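DNA repair protein XRCC1 (Mus musculus, PDB 3PC6) serves as a scaffold in DNA single-strand break repair, assembling repair protein complexes and binding poly-ADP-ribose chains, and is represented here by its second BRCT domain. Local coordinates at residues B[13-18]-B[26-31]; B[60-63]-B[68-71]. All blocks are in the same frame, centred on the assembly; numbering follows the deposited sequence.

In the fold
The two contacts belong to one BRCT domain and face its parallel four-stranded sheet from opposite sides. In contact 1 the helix 23-33 packs on strand 12-16 and in contact 2 the helix 59-65 packs against strand 70-72; strand 48-51 lies between these two strands. Each is part of a different beta-alpha-beta unit, and the first closes along the chain before the second opens. Their centres are about 17 Å apart and their nearest atoms about 7 Å, so they do not touch, and what they share is the sheet. Contact 1 is the more buried, and its helix also reaches the second subunit of the homodimer, whereas contact 2 touches no other chain of the assembly.

Contact 1: B[13-18]-B[26-31]; sequences FFLYGE and RLIRYV
Phe13 sets its CG beside the backbone N and anti to the carbonyl carbon (chi1 -58°), which carries the ring out from the strand to Val31 on helix 23-33. Val31 holds CG1 anti to its own backbone N, a rotation that turns both methyls to one face of that ring. Val31 CG1 comes 3.6 Å from Phe13 CD1, while Val31 CG2 is 4.1 Å from Phe13 CD2. The first methyl makes an off-centre CH-pi contact, with Val31 CG1 4.1 Å from the Phe13 ring centroid and 30° off the ring normal. A branched valine suits this spot because its two methyls spread across a flat partner, and phenylalanine offers both a broad face. With an alanine in place of Phe13 the valine methyls would lose the ring they lie over, which is likely to leave a gap beside them.

Two residues along the strand, Leu15 reaches the preceding turn of the helix. Its extended side chain ends in CD1, which enters between two neighbours: Leu15 CD1 lies 3.5 Å from Ile28 CG1 and 4.0 Å from Leu27 CB. A leucine with its chain extended is long enough to span the gap between the backbones, the segment axes approaching to 10.3 Å. These axes run nearly antiparallel, at 172°, as expected for consecutive elements of a beta-alpha-beta unit. No hydrogen bond crosses; the interface is entirely apolar, as befits a buried layer.

Leu38 on strand 37-38 closes the group, touching Phe13, Leu15, Ile28 and Val31, while the Phe13 ring also meets Phe8 and Phe48. Leu27 leans on Ile77 of helix 75-83, and Arg29 NH2 hydrogen-bonds to Ala33 O of the second subunit, linking helix 23-33 to its partner in the homodimer.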
# COMPACT_ATOMS: atom_id res chain seq x y z
N PHE B 13 3.49 -2.93 -10.67
CA PHE B 13 2.49 -4.00 -10.67
C PHE B 13 1.10 -3.44 -10.96
O PHE B 13 0.77 -2.33 -10.54
CB PHE B 13 2.44 -4.70 -9.30
CG PHE B 13 3.76 -5.29 -8.86
CD1 PHE B 13 4.81 -4.47 -8.47
CD2 PHE B 13 3.92 -6.66 -8.81
CE1 PHE B 13 6.02 -5.01 -8.05
CE2 PHE B 13 5.12 -7.21 -8.40
CZ PHE B 13 6.18 -6.39 -8.02
N PHE B 14 0.30 -4.22 -11.68
CA PHE B 14 -1.13 -3.97 -11.83
C PHE B 14 -1.87 -5.19 -11.29
O PHE B 14 -1.60 -6.32 -11.70
CB PHE B 14 -1.48 -3.74 -13.29
CG PHE B 14 -2.94 -3.51 -13.54
CD1 PHE B 14 -3.49 -2.25 -13.37
CD2 PHE B 14 -3.76 -4.55 -13.95
CE1 PHE B 14 -4.85 -2.04 -13.60
CE2 PHE B 14 -5.11 -4.35 -14.18
CZ PHE B 14 -5.66 -3.09 -14.00
N LEU B 15 -2.79 -4.98 -10.35
CA LEU B 15 -3.54 -6.10 -9.80
C LEU B 15 -4.81 -6.27 -10.63
O LEU B 15 -5.71 -5.42 -10.63
CB LEU B 15 -3.86 -5.88 -8.30
CG LEU B 15 -2.61 -5.67 -7.41
CD1 LEU B 15 -3.01 -5.52 -5.93
CD2 LEU B 15 -1.58 -6.79 -7.57
N TYR B 16 -4.88 -7.36 -11.37
CA TYR B 16 -6.00 -7.55 -12.28
C TYR B 16 -7.14 -8.29 -11.59
O TYR B 16 -6.95 -9.38 -11.07
CB TYR B 16 -5.53 -8.32 -13.52
CG TYR B 16 -6.66 -8.76 -14.42
CD1 TYR B 16 -7.03 -8.00 -15.52
CD2 TYR B 16 -7.36 -9.92 -14.16
CE1 TYR B 16 -8.07 -8.39 -16.35
CE2 TYR B 16 -8.42 -10.33 -14.98
CZ TYR B 16 -8.76 -9.56 -16.07
OH TYR B 16 -9.80 -9.97 -16.87
N GLY B 17 -8.31 -7.66 -11.55
CA GLY B 17 -9.52 -8.34 -11.14
C GLY B 17 -9.66 -8.68 -9.68
O GLY B 17 -9.07 -8.03 -8.80
N GLU B 18 -10.44 -9.73 -9.42
CA GLU B 18 -10.82 -10.10 -8.06
C GLU B 18 -9.99 -11.22 -7.47
O GLU B 18 -9.50 -12.11 -8.17
CB GLU B 18 -12.31 -10.45 -8.02
CG GLU B 18 -13.21 -9.29 -8.40
CD GLU B 18 -14.68 -9.63 -8.32
OE1 GLU B 18 -15.04 -10.80 -8.59
OE2 GLU B 18 -15.48 -8.72 -8.00
N ARG B 26 -3.93 -7.86 0.83
CA ARG B 26 -2.65 -8.47 1.21
C ARG B 26 -1.59 -8.31 0.12
O ARG B 26 -0.42 -8.06 0.42
CB ARG B 26 -2.84 -9.95 1.60
CG ARG B 26 -1.55 -10.62 2.06
CD ARG B 26 -1.80 -11.91 2.85
NE ARG B 26 -2.41 -12.96 2.03
CZ ARG B 26 -3.68 -13.35 2.14
NH1 ARG B 26 -4.47 -12.78 3.05
NH2 ARG B 26 -4.16 -14.30 1.36
N LEU B 27 -1.98 -8.44 -1.15
CA LEU B 27 -1.08 -8.20 -2.27
C LEU B 27 -0.59 -6.76 -2.29
O LEU B 27 0.60 -6.50 -2.48
CB LEU B 27 -1.78 -8.51 -3.61
CG LEU B 27 -2.01 -9.99 -3.91
CD1 LEU B 27 -3.02 -10.15 -5.04
CD2 LEU B 27 -0.68 -10.66 -4.26
N ILE B 28 -1.51 -5.83 -2.11
CA ILE B 28 -1.14 -4.43 -2.03
C ILE B 28 -0.12 -4.25 -0.90
O ILE B 28 0.88 -3.55 -1.06
CB ILE B 28 -2.37 -3.54 -1.78
CG1 ILE B 28 -3.22 -3.46 -3.05
CG2 ILE B 28 -1.95 -2.14 -1.37
CD1 ILE B 28 -4.65 -2.91 -2.77
N ARG B 29 -0.36 -4.89 0.23
CA ARG B 29 0.54 -4.80 1.38
C ARG B 29 1.96 -5.26 1.09
O ARG B 29 2.92 -4.55 1.39
CB ARG B 29 -0.03 -5.56 2.58
CG ARG B 29 0.79 -5.43 3.85
CD ARG B 29 0.19 -6.23 5.00
NE ARG B 29 1.05 -6.10 6.17
CZ ARG B 29 0.98 -6.84 7.27
NH1 ARG B 29 0.07 -7.80 7.38
NH2 ARG B 29 1.82 -6.61 8.27
N TYR B 30 2.10 -6.45 0.50
CA TYR B 30 3.43 -7.00 0.21
C TYR B 30 4.13 -6.23 -0.91
O TYR B 30 5.31 -5.90 -0.79
CB TYR B 30 3.35 -8.47 -0.17
CG TYR B 30 2.88 -9.38 0.94
CD1 TYR B 30 2.94 -8.98 2.27
CD2 TYR B 30 2.38 -10.64 0.66
CE1 TYR B 30 2.50 -9.81 3.29
CE2 TYR B 30 1.94 -11.49 1.66
CZ TYR B 30 2.01 -11.07 2.98
OH TYR B 30 1.57 -11.92 3.97
N VAL B 31 3.42 -5.96 -1.99
CA VAL B 31 4.02 -5.19 -3.07
C VAL B 31 4.55 -3.88 -2.51
O VAL B 31 5.71 -3.52 -2.74
CB VAL B 31 3.01 -4.89 -4.18
CG1 VAL B 31 3.60 -3.86 -5.14
CG2 VAL B 31 2.63 -6.18 -4.93

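Contact 2: B[60-63]-B[68-71]; sequences EEAL and SLAF
Ser68 OG is hydrogen-bonded to Asn66 OD1 within the short turn that returns the chain from helix 59-65 to the sheet and delivers Leu69 to Ala62 and Leu63. Beyond that turn the contact is apolar, with no hydrogen bond between the segments. Leu69 CD1 comes 3.7 Å from Ala62 CB and, almost as near, 3.8 Å from Ala62 O. The small alanine suits its place, since its single methyl lets the leucine tip approach the helix backbone.

Leu63 touches two residues of the returning chain. Its CD2 meets Leu69 CB at 4.0 Å and also Phe71 CE1 at 3.9 Å; a leucine suits the place because its branched end carries a methyl far enough from the helix to meet both. Against the phenylalanine that methyl lies in the plane of the ring at its edge rather than over a face. Phe71 places CG beside its backbone N (chi1 -57°), which directs the ring back toward the helix, and the two side chains arrive from opposite directions. Across the segments the backbones are nearest at Leu63 and Leu69, whose CA atoms are 6.5 Å apart.

Around the contact, Phe59 and Trp55 pack against the Phe71 ring, Trp55 edge-to-face, and Met42 touches both Ala62 and Leu69. Backbone hydrogen bonds of Ala70 with Gln47 and Val49 seat strand 70-72 beside strand 48-51, completing the second beta-alpha-beta crossover.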
# COMPACT_ATOMS: atom_id res chain seq x y z
N GLU B 60 -4.08 -9.61 -24.91
CA GLU B 60 -3.40 -9.52 -26.19
C GLU B 60 -3.28 -8.06 -26.64
O GLU B 60 -2.26 -7.67 -27.21
CB GLU B 60 -4.08 -10.38 -27.27
CG GLU B 60 -3.24 -10.46 -28.54
CD GLU B 60 -3.81 -11.39 -29.60
OE1 GLU B 60 -4.78 -12.13 -29.32
OE2 GLU B 60 -3.27 -11.38 -30.73
N GLU B 61 -4.31 -7.25 -26.38
CA GLU B 61 -4.25 -5.83 -26.73
C GLU B 61 -3.29 -5.09 -25.80
O GLU B 61 -2.58 -4.18 -26.22
CB GLU B 61 -5.64 -5.18 -26.69
CG GLU B 61 -6.68 -5.86 -27.56
CD GLU B 61 -6.27 -5.98 -29.02
OE1 GLU B 61 -6.75 -6.92 -29.69
OE2 GLU B 61 -5.48 -5.14 -29.51
N ALA B 62 -3.27 -5.48 -24.53
CA ALA B 62 -2.32 -4.89 -23.60
C ALA B 62 -0.90 -5.14 -24.10
O ALA B 62 -0.02 -4.28 -23.98
CB ALA B 62 -2.51 -5.48 -22.22
N LEU B 63 -0.67 -6.32 -24.67
CA LEU B 63 0.67 -6.68 -25.15
C LEU B 63 1.08 -5.88 -26.38
O LEU B 63 2.27 -5.64 -26.60
CB LEU B 63 0.75 -8.19 -25.43
CG LEU B 63 0.91 -9.09 -24.21
CD1 LEU B 63 0.56 -10.52 -24.55
CD2 LEU B 63 2.33 -9.00 -23.66
N SER B 68 6.56 -5.84 -23.06
CA SER B 68 7.38 -6.37 -21.97
C SER B 68 6.57 -6.98 -20.82
O SER B 68 7.14 -7.54 -19.88
CB SER B 68 8.32 -5.29 -21.43
OG SER B 68 7.60 -4.26 -20.78
N LEU B 69 5.25 -6.88 -20.89
CA LEU B 69 4.38 -7.33 -19.80
C LEU B 69 4.61 -8.79 -19.43
O LEU B 69 4.81 -9.64 -20.30
CB LEU B 69 2.91 -7.17 -20.20
CG LEU B 69 2.27 -5.79 -20.14
CD1 LEU B 69 0.83 -5.87 -20.65
CD2 LEU B 69 2.30 -5.26 -18.70
N ALA B 70 4.56 -9.07 -18.13
CA ALA B 70 4.57 -10.44 -17.63
C ALA B 70 3.29 -10.66 -16.84
O ALA B 70 2.90 -9.81 -16.04
CB ALA B 70 5.77 -10.67 -16.74
N PHE B 71 2.65 -11.81 -17.05
CA PHE B 71 1.42 -12.15 -16.34
C PHE B 71 1.73 -13.24 -15.32
O PHE B 71 2.34 -14.26 -15.67
CB PHE B 71 0.37 -12.61 -17.35
CG PHE B 71 0.08 -11.57 -18.41
CD1 PHE B 71 0.88 -11.47 -19.53
CD2 PHE B 71 -0.95 -10.66 -18.24
CE1 PHE B 71 0.64 -10.50 -20.48
CE2 PHE B 71 -1.20 -9.68 -19.18
CZ PHE B 71 -0.40 -9.60 -20.31